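PDB 7CHU: putative pectin lyase, which serves as the tailspike of a deep-sea thermophilic bacteriophage and probably binds or cleaves host surface polysaccharide. Local coordinates for residues K288-D293 / Y320-N325; T314-C319 / I339-Y344. One frame throughout, in Å; residues are numbered along the deposited sequence.

Contact 1. Residues K288-D293 / Y320-N325; sequences KFHGKD and YFYQCN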
ATOM      1  N   LYS A 288     -10.409   5.420  -2.490  1.00 12.63           N
ATOM      2  CA  LYS A 288     -11.037   6.437  -3.335  1.00 14.10           C
ATOM      3  C   LYS A 288     -12.251   7.024  -2.613  1.00 14.75           C
ATOM      4  O   LYS A 288     -13.082   6.267  -2.117  1.00 13.10           O
ATOM      5  CB  LYS A 288     -11.484   5.812  -4.661  1.00 14.23           C
ATOM      6  CG  LYS A 288     -12.409   6.698  -5.511  1.00 16.38           C
ATOM      7  CD  LYS A 288     -12.706   6.024  -6.841  1.00 15.37           C
ATOM      8  CE  LYS A 288     -13.661   6.812  -7.694  1.00 18.16           C
ATOM      9  NZ  LYS A 288     -13.676   6.309  -9.094  1.00 19.92           N
ATOM     10  N   PHE A 289     -12.362   8.365  -2.563  1.00 12.60           N
ATOM     11  CA  PHE A 289     -13.505   9.075  -1.970  1.00 13.23           C
ATOM     12  C   PHE A 289     -14.026  10.068  -3.009  1.00 16.15           C
ATOM     13  O   PHE A 289     -13.457  11.153  -3.189  1.00 13.75           O
ATOM     14  CB  PHE A 289     -13.123   9.797  -0.676  1.00 14.39           C
ATOM     15  CG  PHE A 289     -12.579   8.891   0.398  1.00 14.42           C
ATOM     16  CD1 PHE A 289     -11.209   8.666   0.506  1.00 14.59           C
ATOM     17  CD2 PHE A 289     -13.427   8.257   1.285  1.00 14.90           C
ATOM     18  CE1 PHE A 289     -10.687   7.807   1.498  1.00 14.03           C
ATOM     19  CE2 PHE A 289     -12.927   7.419   2.290  1.00 15.31           C
ATOM     20  CZ  PHE A 289     -11.556   7.176   2.394  1.00 13.85           C
ATOM     21  N   HIS A 290     -15.115   9.707  -3.681  1.00 14.31           N
ATOM     22  CA  HIS A 290     -15.561  10.389  -4.896  1.00 20.06           C
ATOM     23  C   HIS A 290     -16.987  10.896  -4.703  1.00 18.85           C
ATOM     24  O   HIS A 290     -17.864  10.136  -4.306  1.00 17.17           O
ATOM     25  CB  HIS A 290     -15.483   9.405  -6.069  1.00 19.04           C
ATOM     26  CG  HIS A 290     -15.568  10.027  -7.427  1.00 21.24           C
ATOM     27  ND1 HIS A 290     -16.736  10.558  -7.933  1.00 24.10           N
ATOM     28  CD2 HIS A 290     -14.657  10.100  -8.427  1.00 20.17           C
ATOM     29  CE1 HIS A 290     -16.527  10.973  -9.174  1.00 19.52           C
ATOM     30  NE2 HIS A 290     -15.274  10.704  -9.495  1.00 24.33           N
ATOM     31  N   GLY A 291     -17.227  12.157  -5.016  1.00 17.31           N
ATOM     32  CA  GLY A 291     -18.510  12.750  -4.734  1.00 17.08           C
ATOM     33  C   GLY A 291     -19.622  12.255  -5.636  1.00 19.21           C
ATOM     34  O   GLY A 291     -19.449  11.418  -6.527  1.00 19.04           O
ATOM     35  N   LYS A 292     -20.805  12.806  -5.378  1.00 15.85           N
ATOM     36  CA  LYS A 292     -22.044  12.347  -5.990  1.00 18.49           C
ATOM     37  C   LYS A 292     -22.291  12.986  -7.348  1.00 20.78           C
ATOM     38  O   LYS A 292     -22.779  12.322  -8.263  1.00 16.76           O
ATOM     39  CB  LYS A 292     -23.219  12.653  -5.051  1.00 18.10           C
ATOM     40  CG  LYS A 292     -24.564  12.179  -5.567  1.00 22.14           C
ATOM     41  CD  LYS A 292     -25.644  12.428  -4.542  1.00 24.92           C
ATOM     42  CE  LYS A 292     -26.951  11.877  -5.044  1.00 28.28           C
ATOM     43  NZ  LYS A 292     -27.925  11.847  -3.960  1.00 31.52           N
ATOM     44  N   ASP A 293     -21.948  14.264  -7.497  1.00 19.72           N
ATOM     45  CA  ASP A 293     -22.347  15.066  -8.654  1.00 23.81           C
ATOM     46  C   ASP A 293     -21.123  15.807  -9.177  1.00 23.95           C
ATOM     47  O   ASP A 293     -20.737  16.851  -8.624  1.00 22.45           O
ATOM     48  CB  ASP A 293     -23.470  16.020  -8.260  1.00 23.42           C
ATOM     49  CG  ASP A 293     -23.884  16.974  -9.375  1.00 27.95           C
ATOM     50  OD1 ASP A 293     -23.388  16.842 -10.528  1.00 27.78           O
ATOM     51  OD2 ASP A 293     -24.731  17.861  -9.085  1.00 27.45           O
ATOM     52  N   TYR A 320      -7.438   9.231  -2.467  1.00 13.44           N
ATOM     53  CA  TYR A 320      -7.921  10.125  -3.508  1.00 15.66           C
ATOM     54  C   TYR A 320      -9.254  10.721  -3.060  1.00 17.69           C
ATOM     55  O   TYR A 320     -10.201   9.979  -2.757  1.00 14.26           O
ATOM     56  CB  TYR A 320      -8.075   9.347  -4.817  1.00 15.21           C
ATOM     57  CG  TYR A 320      -8.980   9.978  -5.863  1.00 19.39           C
ATOM     58  CD1 TYR A 320      -8.712  11.238  -6.400  1.00 20.14           C
ATOM     59  CD2 TYR A 320     -10.095   9.292  -6.322  1.00 22.79           C
ATOM     60  CE1 TYR A 320      -9.541  11.797  -7.365  1.00 23.47           C
ATOM     61  CE2 TYR A 320     -10.919   9.828  -7.269  1.00 26.18           C
ATOM     62  CZ  TYR A 320     -10.645  11.072  -7.784  1.00 23.66           C
ATOM     63  OH  TYR A 320     -11.511  11.555  -8.721  1.00 32.41           O
ATOM     64  N   PHE A 321      -9.319  12.052  -3.000  1.00 12.70           N
ATOM     65  CA  PHE A 321     -10.518  12.783  -2.610  1.00 16.10           C
ATOM     66  C   PHE A 321     -10.942  13.686  -3.754  1.00 17.46           C
ATOM     67  O   PHE A 321     -10.111  14.433  -4.289  1.00 17.93           O
ATOM     68  CB  PHE A 321     -10.261  13.640  -1.364  1.00 12.98           C
ATOM     69  CG  PHE A 321     -10.075  12.837  -0.101  1.00 12.03           C
ATOM     70  CD1 PHE A 321      -8.825  12.291   0.216  1.00 13.14           C
ATOM     71  CD2 PHE A 321     -11.146  12.634   0.766  1.00 12.82           C
ATOM     72  CE1 PHE A 321      -8.648  11.537   1.376  1.00 14.11           C
ATOM     73  CE2 PHE A 321     -10.981  11.887   1.942  1.00 13.43           C
ATOM     74  CZ  PHE A 321      -9.736  11.349   2.252  1.00 14.82           C
ATOM     75  N   TYR A 322     -12.229  13.652  -4.108  1.00 16.64           N
ATOM     76  CA  TYR A 322     -12.710  14.480  -5.209  1.00 20.18           C
ATOM     77  C   TYR A 322     -14.166  14.869  -4.991  1.00 17.69           C
ATOM     78  O   TYR A 322     -14.990  14.019  -4.637  1.00 17.77           O
ATOM     79  CB  TYR A 322     -12.543  13.745  -6.551  1.00 18.94           C
ATOM     80  CG  TYR A 322     -13.348  14.339  -7.678  1.00 20.07           C
ATOM     81  CD1 TYR A 322     -13.024  15.574  -8.205  1.00 18.36           C
ATOM     82  CD2 TYR A 322     -14.447  13.674  -8.189  1.00 20.63           C
ATOM     83  CE1 TYR A 322     -13.772  16.124  -9.230  1.00 23.08           C
ATOM     84  CE2 TYR A 322     -15.194  14.205  -9.204  1.00 20.76           C
ATOM     85  CZ  TYR A 322     -14.850  15.427  -9.730  1.00 22.73           C
ATOM     86  OH  TYR A 322     -15.615  15.960 -10.737  1.00 26.15           O
ATOM     87  N   GLN A 323     -14.465  16.157  -5.198  1.00 15.46           N
ATOM     88  CA  GLN A 323     -15.822  16.689  -5.283  1.00 14.95           C
ATOM     89  C   GLN A 323     -16.617  16.516  -3.985  1.00 18.97           C
ATOM     90  O   GLN A 323     -17.384  15.555  -3.837  1.00 17.90           O
ATOM     91  CB  GLN A 323     -16.559  16.041  -6.457  1.00 16.63           C
ATOM     92  CG  GLN A 323     -17.810  16.790  -6.945  1.00 15.55           C
ATOM     93  CD  GLN A 323     -17.478  17.995  -7.841  1.00 20.81           C
ATOM     94  OE1 GLN A 323     -16.333  18.439  -7.899  1.00 17.68           O
ATOM     95  NE2 GLN A 323     -18.493  18.547  -8.503  1.00 21.36           N
ATOM     96  N   CYS A 324     -16.411  17.437  -3.029  1.00 13.82           N
ATOM     97  CA  CYS A 324     -17.093  17.439  -1.709  1.00 15.67           C
ATOM     98  C   CYS A 324     -17.702  18.771  -1.325  1.00 19.15           C
ATOM     99  O   CYS A 324     -17.018  19.788  -1.316  1.00 15.11           O
ATOM    100  CB  CYS A 324     -16.097  16.975  -0.645  1.00 17.96           C
ATOM    101  SG  CYS A 324     -16.708  16.997   1.051  1.00 18.34           S
ATOM    102  N   ASN A 325     -18.984  18.757  -0.976  1.00 18.50           N
ATOM    103  CA  ASN A 325     -19.655  19.967  -0.527  1.00 18.89           C
ATOM    104  C   ASN A 325     -19.476  20.170   0.981  1.00 20.61           C
ATOM    105  O   ASN A 325     -20.452  20.307   1.718  1.00 20.02           O
ATOM    106  CB  ASN A 325     -21.140  19.878  -0.887  1.00 19.92           C
ATOM    107  CG  ASN A 325     -21.896  21.156  -0.599  1.00 25.59           C
ATOM    108  OD1 ASN A 325     -21.315  22.240  -0.528  1.00 20.98           O
ATOM    109  ND2 ASN A 325     -23.209  21.038  -0.435  1.00 21.09           N
TER
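The rings of Phe289 and Phe321 lie side by side in an offset stack, their planes only 12° apart and their centroids 4.6 Å from each other. CD1 of Phe289 sits over one face of the Phe321 ring, toward the rim, 3.5 Å from CZ of Phe321. In both residues CG is anti to the carbonyl carbon (chi1 -59° and -70°), and this shared setting starts the two rings off in the same direction. On the face that carries Lys288, His290, Tyr320 and Tyr322 the aromatic pair is edge-to-face: CD2 of Tyr322 comes 3.3 Å from NE2 of His290, over one face of the imidazole. His290 is steadied by its own chain, since ND1 donates to Gly291 O, which lies in the ring plane. CG of Lys288 lies 3.6 Å from CD2 of Tyr320, at the edge of that ring. NZ of Lys288 forms a salt bridge with Asp219 of the second subunit.

Parallel strand bonds fix this pairing: Phe289 N to Tyr320 O, Tyr322 N to Phe289 O and Gly291 N to Tyr322 O. Beyond them NE2 of Gln323 reaches Asp293 O at 2.8 Å, in the carbonyl plane on a lone pair; OE1 of Gln323 is held by Asn345. Strands 288-290 and 320-324 are flanked by 259-261 and 342-346, whose Phe260 and Phe343 rings meet those of Phe289 and Phe321 and extend the row.

Contact 2. Residues T314-C319 / I339-Y344; sequences TYVMNC and IGCDFY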
ATOM      1  N   THR A 314      -5.429   7.741  13.128  1.00 14.14           N
ATOM      2  CA  THR A 314      -5.902   7.179  11.875  1.00 17.98           C
ATOM      3  C   THR A 314      -4.849   7.405  10.800  1.00 17.67           C
ATOM      4  O   THR A 314      -4.189   8.453  10.770  1.00 19.58           O
ATOM      5  CB  THR A 314      -7.229   7.831  11.463  1.00 18.96           C
ATOM      6  OG1 THR A 314      -8.108   7.862  12.595  1.00 22.31           O
ATOM      7  CG2 THR A 314      -7.903   7.074  10.313  1.00 16.85           C
ATOM      8  N   TYR A 315      -4.703   6.439   9.910  1.00 13.22           N
ATOM      9  CA  TYR A 315      -3.715   6.526   8.837  1.00 15.20           C
ATOM     10  C   TYR A 315      -4.474   6.663   7.523  1.00 16.09           C
ATOM     11  O   TYR A 315      -5.156   5.725   7.101  1.00 17.07           O
ATOM     12  CB  TYR A 315      -2.819   5.289   8.800  1.00 13.12           C
ATOM     13  CG  TYR A 315      -2.129   4.907  10.103  1.00 14.91           C
ATOM     14  CD1 TYR A 315      -2.862   4.410  11.172  1.00 12.33           C
ATOM     15  CD2 TYR A 315      -0.737   4.998  10.239  1.00 13.78           C
ATOM     16  CE1 TYR A 315      -2.243   4.017  12.342  1.00 13.40           C
ATOM     17  CE2 TYR A 315      -0.100   4.611  11.407  1.00 13.40           C
ATOM     18  CZ  TYR A 315      -0.872   4.116  12.463  1.00 14.32           C
ATOM     19  OH  TYR A 315      -0.269   3.707  13.628  1.00 16.92           O
ATOM     20  N   VAL A 316      -4.386   7.828   6.897  1.00 15.13           N
ATOM     21  CA  VAL A 316      -5.015   8.037   5.599  1.00 11.11           C
ATOM     22  C   VAL A 316      -3.882   8.142   4.579  1.00 16.81           C
ATOM     23  O   VAL A 316      -3.313   9.224   4.359  1.00 13.06           O
ATOM     24  CB  VAL A 316      -5.924   9.279   5.599  1.00 14.31           C
ATOM     25  CG1 VAL A 316      -6.679   9.399   4.290  1.00 13.98           C
ATOM     26  CG2 VAL A 316      -6.912   9.237   6.812  1.00 15.39           C
ATOM     27  N   MET A 317      -3.553   7.005   3.959  1.00 13.23           N
ATOM     28  CA  MET A 317      -2.362   6.842   3.139  1.00 15.86           C
ATOM     29  C   MET A 317      -2.725   6.795   1.662  1.00 16.03           C
ATOM     30  O   MET A 317      -3.493   5.926   1.230  1.00 14.85           O
ATOM     31  CB  MET A 317      -1.599   5.574   3.524  1.00 15.72           C
ATOM     32  CG  MET A 317      -1.330   5.437   5.012  1.00 14.36           C
ATOM     33  SD  MET A 317      -0.245   6.731   5.665  0.67 11.48           S
ATOM     34  CE  MET A 317       1.280   6.402   4.766  1.00 15.53           C
ATOM     35  N   ASN A 318      -2.127   7.700   0.891  1.00 14.31           N
ATOM     36  CA  ASN A 318      -2.279   7.771  -0.565  1.00 16.93           C
ATOM     37  C   ASN A 318      -3.738   7.547  -0.978  1.00 16.57           C
ATOM     38  O   ASN A 318      -4.079   6.668  -1.771  1.00 15.19           O
ATOM     39  CB  ASN A 318      -1.306   6.810  -1.299  1.00 14.17           C
ATOM     40  CG  ASN A 318      -1.136   5.442  -0.613  1.00 14.04           C
ATOM     41  OD1 ASN A 318      -0.509   5.320   0.458  1.00 13.99           O
ATOM     42  ND2 ASN A 318      -1.655   4.399  -1.254  1.00 15.62           N
ATOM     43  N   CYS A 319      -4.614   8.375  -0.415  1.00 16.35           N
ATOM     44  CA  CYS A 319      -6.017   8.314  -0.782  1.00 13.46           C
ATOM     45  C   CYS A 319      -6.372   9.459  -1.711  1.00 14.99           C
ATOM     46  O   CYS A 319      -5.716  10.510  -1.741  1.00 14.96           O
ATOM     47  CB  CYS A 319      -6.936   8.312   0.450  1.00 14.60           C
ATOM     48  SG  CYS A 319      -6.738   6.862   1.536  1.00 17.13           S
ATOM     49  N   ILE A 339      -1.180  11.341   4.514  1.00 15.12           N
ATOM     50  CA  ILE A 339       0.125  11.214   3.866  1.00 12.98           C
ATOM     51  C   ILE A 339      -0.079  10.823   2.413  1.00 14.09           C
ATOM     52  O   ILE A 339      -0.684   9.779   2.127  1.00 15.87           O
ATOM     53  CB  ILE A 339       1.011  10.178   4.583  1.00 16.33           C
ATOM     54  CG1 ILE A 339       1.437  10.696   5.966  1.00 16.96           C
ATOM     55  CG2 ILE A 339       2.228   9.813   3.719  1.00 18.15           C
ATOM     56  CD1 ILE A 339       2.305   9.720   6.728  1.00 15.36           C
ATOM     57  N   GLY A 340       0.469  11.627   1.498  1.00 14.91           N
ATOM     58  CA  GLY A 340       0.412  11.307   0.087  1.00 15.20           C
ATOM     59  C   GLY A 340      -0.971  11.359  -0.520  1.00 15.65           C
ATOM     60  O   GLY A 340      -1.212  10.704  -1.533  1.00 17.01           O
ATOM     61  N   CYS A 341      -1.899  12.109   0.068  1.00 13.74           N
ATOM     62  CA  CYS A 341      -3.238  12.148  -0.494  1.00 13.67           C
ATOM     63  C   CYS A 341      -3.353  13.278  -1.507  1.00 16.39           C
ATOM     64  O   CYS A 341      -2.617  14.265  -1.465  1.00 14.21           O
ATOM     65  CB  CYS A 341      -4.295  12.323   0.613  1.00 15.28           C
ATOM     66  SG  CYS A 341      -4.209  10.981   1.845  1.00 16.66           S
ATOM     67  N   ASP A 342      -4.347  13.168  -2.368  1.00 14.38           N
ATOM     68  CA  ASP A 342      -4.641  14.249  -3.286  1.00 18.04           C
ATOM     69  C   ASP A 342      -6.104  14.631  -3.154  1.00 19.69           C
ATOM     70  O   ASP A 342      -6.975  13.761  -3.047  1.00 15.10           O
ATOM     71  CB  ASP A 342      -4.317  13.876  -4.720  1.00 17.41           C
ATOM     72  CG  ASP A 342      -4.198  15.101  -5.615  1.00 23.55           C
ATOM     73  OD1 ASP A 342      -5.250  15.456  -6.196  1.00 19.75           O
ATOM     74  OD2 ASP A 342      -3.079  15.699  -5.712  1.00 19.65           O
ATOM     75  N   PHE A 343      -6.358  15.938  -3.200  1.00 14.85           N
ATOM     76  CA  PHE A 343      -7.660  16.538  -2.949  1.00 15.56           C
ATOM     77  C   PHE A 343      -8.026  17.430  -4.124  1.00 16.96           C
ATOM     78  O   PHE A 343      -7.232  18.294  -4.513  1.00 18.15           O
ATOM     79  CB  PHE A 343      -7.634  17.390  -1.674  1.00 18.26           C
ATOM     80  CG  PHE A 343      -7.141  16.669  -0.458  1.00 15.31           C
ATOM     81  CD1 PHE A 343      -8.049  15.987   0.368  1.00 13.95           C
ATOM     82  CD2 PHE A 343      -5.796  16.713  -0.102  1.00 12.84           C
ATOM     83  CE1 PHE A 343      -7.619  15.335   1.528  1.00 14.30           C
ATOM     84  CE2 PHE A 343      -5.331  16.062   1.043  1.00 15.91           C
ATOM     85  CZ  PHE A 343      -6.249  15.362   1.873  1.00 14.49           C
ATOM     86  N   TYR A 344      -9.212  17.239  -4.685  1.00 13.39           N
ATOM     87  CA  TYR A 344      -9.630  18.056  -5.821  1.00 20.13           C
ATOM     88  C   TYR A 344     -11.085  18.489  -5.659  1.00 17.61           C
ATOM     89  O   TYR A 344     -12.001  17.683  -5.842  1.00 18.58           O
ATOM     90  CB  TYR A 344      -9.431  17.307  -7.141  1.00 22.21           C
ATOM     91  CG  TYR A 344      -9.571  18.198  -8.346  1.00 21.11           C
ATOM     92  CD1 TYR A 344      -8.493  18.960  -8.805  1.00 22.50           C
ATOM     93  CD2 TYR A 344     -10.777  18.286  -9.024  1.00 21.15           C
ATOM     94  CE1 TYR A 344      -8.625  19.780  -9.920  1.00 26.87           C
ATOM     95  CE2 TYR A 344     -10.915  19.100 -10.133  1.00 20.44           C
ATOM     96  CZ  TYR A 344      -9.833  19.840 -10.577  1.00 24.43           C
ATOM     97  OH  TYR A 344      -9.966  20.668 -11.666  1.00 31.44           O
TER
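Met317 and Ile339 lie side by side on one face of the sheet, and their apolar ends meet where the bent end of Met317 comes alongside its neighbour. Bends at chi2 and chi3 (both -64°) curl the thioether, placing CE of Met317 3.7 Å from CG2 of Ile339 while SD rests near Ile339 CB. Asn318 and Gly340 of the third subunit pack on Met317 and Ile339 respectively. A second apolar patch gathers round the thiol of Cys341, with CG1 of Val316 3.8 Å from Cys341 SG and CB of Cys319 a little farther off.

The same sulfur also marks the start of the polar layer. With SG of Cys341 anti to the carbonyl carbon (chi1 -58°), it accepts a hydrogen bond from Cys319 N at 3.5 Å, and Val316 O lies 3.2 Å from Cys341 SG. Backbone bonds join the two segments before and after this corner: Ile339 N gives to Val316 O, Asn318 N to Ile339 O at 2.8 Å and, past the corner, Asp342 N to Cys319 O. Asn318 and Gly340, both with positive phi, turn the two chains together, and CA of Asn318 makes a nearly straight CA-H...O contact with Gly340 O at 3.3 Å. Farther out, ND2 of Asn318 is hydrogen-bonded to Gln283 of the second subunit, and the carboxylate of Asp342 is gripped by Arg335 and Lys337 of that subunit through two salt bridges.

Successive parallel strands that bend at matching points, with side chains of successive turns set side by side, are the signature of the right-handed parallel beta-helix of the pectate lyase-like family; here the corner faces the subunit interface, as in trimeric phage tailspikes.

Followed from the N terminus, the chain leaves 288-293, runs through a loop and strand 307-309, and enters 314-319, which leads straight into 320-325. There contact 1 closes its loop of 26 intervening residues. After strand 329-331 the chain reaches 339-344, and contact 2 closes a loop of 19. Because the segments alternate, the two closures cross rather than nest, with centres about 13 Å apart. Strand 320-324 lies between 288-290 and 342-346, meeting the latter through probable hydrogen bonds from Phe321 N to Asp342 O and Gln323 N to Tyr344 O. Together the contacts join consecutive turns of the beta-helix, and both reach the second subunit.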